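Protein toll (Drosophila melanogaster, PDB 4LXR) is a leucine-rich-repeat receptor that binds cleaved Spätzle to switch on Toll signalling in embryonic dorsal-ventral patterning and antifungal defence. Local coordinates at residues N411-L416 with H446-L451. Sequence-based numbering, arbitrary orientation.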
loop_
_atom_site.group_PDB
_atom_site.type_symbol
_atom_site.label_atom_id
_atom_site.label_comp_id
_atom_site.label_asym_id
_atom_site.label_seq_id
_atom_site.Cartn_x
_atom_site.Cartn_y
_atom_site.Cartn_z
ATOM N N ASN A 411 1.977 10.233 25.883
ATOM C CA ASN A 411 3.366 10.563 25.557
ATOM C C ASN A 411 4.082 9.452 24.809
ATOM O O ASN A 411 5.087 9.685 24.144
ATOM C CB ASN A 411 4.134 10.903 26.834
ATOM C CG ASN A 411 3.396 11.904 27.704
ATOM O OD1 ASN A 411 2.853 12.890 27.206
ATOM N ND2 ASN A 411 3.355 11.644 29.007
ATOM N N GLY A 412 3.563 8.238 24.916
ATOM C CA GLY A 412 4.161 7.111 24.229
ATOM C C GLY A 412 3.740 6.994 22.774
ATOM O O GLY A 412 4.350 6.234 22.024
ATOM N N LEU A 413 2.702 7.735 22.372
ATOM C CA LEU A 413 2.124 7.594 21.025
ATOM C C LEU A 413 3.085 7.994 19.907
ATOM O O LEU A 413 3.706 9.053 19.960
ATOM C CB LEU A 413 0.818 8.382 20.897
ATOM C CG LEU A 413 -0.101 7.944 19.742
ATOM C CD1 LEU A 413 -0.658 6.544 19.955
ATOM C CD2 LEU A 413 -1.232 8.916 19.560
ATOM N N ARG A 414 3.199 7.136 18.899
ATOM C CA ARG A 414 4.126 7.350 17.795
ATOM C C ARG A 414 3.427 7.388 16.420
ATOM O O ARG A 414 3.899 8.037 15.489
ATOM C CB ARG A 414 5.213 6.258 17.811
ATOM C CG ARG A 414 6.101 6.270 19.079
ATOM C CD ARG A 414 6.936 7.554 19.192
ATOM N NE ARG A 414 7.644 7.653 20.468
ATOM C CZ ARG A 414 7.231 8.369 21.511
ATOM N NH1 ARG A 414 6.101 9.067 21.458
ATOM N NH2 ARG A 414 7.950 8.385 22.620
ATOM N N HIS A 415 2.308 6.685 16.297
ATOM C CA HIS A 415 1.612 6.553 15.022
ATOM C C HIS A 415 0.110 6.764 15.206
ATOM O O HIS A 415 -0.582 5.941 15.820
ATOM C CB HIS A 415 1.878 5.174 14.411
ATOM C CG HIS A 415 3.335 4.837 14.307
ATOM N ND1 HIS A 415 4.179 5.450 13.403
ATOM C CD2 HIS A 415 4.100 3.961 15.003
ATOM C CE1 HIS A 415 5.397 4.957 13.539
ATOM N NE2 HIS A 415 5.375 4.051 14.502
ATOM N N LEU A 416 -0.382 7.869 14.662
ATOM C CA LEU A 416 -1.759 8.288 14.844
ATOM C C LEU A 416 -2.475 8.358 13.490
ATOM O O LEU A 416 -2.159 9.198 12.654
ATOM C CB LEU A 416 -1.801 9.638 15.565
ATOM C CG LEU A 416 -3.192 10.237 15.792
ATOM C CD1 LEU A 416 -4.138 9.223 16.472
ATOM C CD2 LEU A 416 -3.084 11.511 16.609
ATOM N N HIS A 446 5.157 15.694 21.066
ATOM C CA HIS A 446 6.405 16.108 20.430
ATOM C C HIS A 446 7.138 14.920 19.819
ATOM O O HIS A 446 7.857 15.074 18.834
ATOM C CB HIS A 446 7.306 16.874 21.420
ATOM C CG HIS A 446 7.563 16.138 22.704
ATOM N ND1 HIS A 446 7.050 16.549 23.917
ATOM C CD2 HIS A 446 8.271 15.009 22.959
ATOM C CE1 HIS A 446 7.435 15.710 24.864
ATOM N NE2 HIS A 446 8.171 14.763 24.309
ATOM N N GLY A 447 6.932 13.727 20.378
ATOM C CA GLY A 447 7.598 12.543 19.869
ATOM C C GLY A 447 6.913 11.849 18.699
ATOM O O GLY A 447 7.419 10.837 18.203
ATOM N N LEU A 448 5.775 12.383 18.249
ATOM C CA LEU A 448 4.974 11.737 17.194
ATOM C C LEU A 448 5.735 11.497 15.881
ATOM O O LEU A 448 6.476 12.362 15.413
ATOM C CB LEU A 448 3.689 12.529 16.919
ATOM C CG LEU A 448 2.538 11.784 16.220
ATOM C CD1 LEU A 448 1.966 10.678 17.112
ATOM C CD2 LEU A 448 1.434 12.740 15.800
ATOM N N LEU A 449 5.525 10.322 15.289
ATOM C CA LEU A 449 6.221 9.919 14.066
ATOM C C LEU A 449 5.304 9.936 12.842
ATOM O O LEU A 449 5.684 10.392 11.767
ATOM C CB LEU A 449 6.845 8.516 14.237
ATOM C CG LEU A 449 7.901 8.381 15.347
ATOM C CD1 LEU A 449 8.478 6.980 15.454
ATOM C CD2 LEU A 449 9.028 9.415 15.170
ATOM N N THR A 450 4.101 9.405 13.000
ATOM C CA THR A 450 3.132 9.384 11.920
ATOM C C THR A 450 1.890 10.148 12.341
ATOM O O THR A 450 1.266 9.841 13.365
ATOM C CB THR A 450 2.689 7.962 11.578
ATOM O OG1 THR A 450 3.819 7.155 11.234
ATOM C CG2 THR A 450 1.694 7.977 10.417
ATOM N N LEU A 451 1.532 11.144 11.546
ATOM C CA LEU A 451 0.254 11.813 11.699
ATOM C C LEU A 451 -0.471 11.721 10.367
ATOM O O LEU A 451 -0.164 12.448 9.420
ATOM C CB LEU A 451 0.443 13.277 12.112
ATOM C CG LEU A 451 -0.844 14.084 12.317
ATOM C CD1 LEU A 451 -1.844 13.326 13.202
ATOM C CD2 LEU A 451 -0.526 15.470 12.898
HETATM O O HOH W 1 5.503 12.760 22.834
#
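The guanidinium of Arg414 lies between two glycine backbones, with Gly447 CA over one face and Gly412 O 3.3 Å above the plane of the guanidinium, toward its rim. The His415 ring meets Thr450 at its edge, ND1 sharing a hydrogen bond of 2.8 Å with OG1, while Arg414 CB sits over the rim of one face and Leu449 CB approaches obliquely. Bent at chi2 (-65°), the Arg414 chain sets CD 3.5 Å from Gly447 O. Further out, NH1 donates to two carbonyls of its own segment, Asn411 O at 2.9 Å and Leu413 O, which it meets from well above the carbonyl plane. An alanine here would probably leave both carbonyls without this donor and open a gap beside Gly447. Arg414 O is gripped twice, by Leu449 N and by Thr450 N, each at 2.8 Å; Leu416 N to Thr450 O continues the parallel ladder. On the buried side, Leu448 CD1 packs against Leu413 and Leu416, and Leu416 CD2 lies beside Leu451 CD1, the two side chains pointing the same way; Phe442 and Met445 also touch Leu416. Consecutive repeats, LRR 12 and LRR 13, thus join as neighbouring coils of the ectodomain solenoid: leucines fill the interior, the parallel strands supply backbone bonds, and the two bonds from Arg414 NH1 link the turn before strand 415-417 to itself, which is likely to limit its freedom.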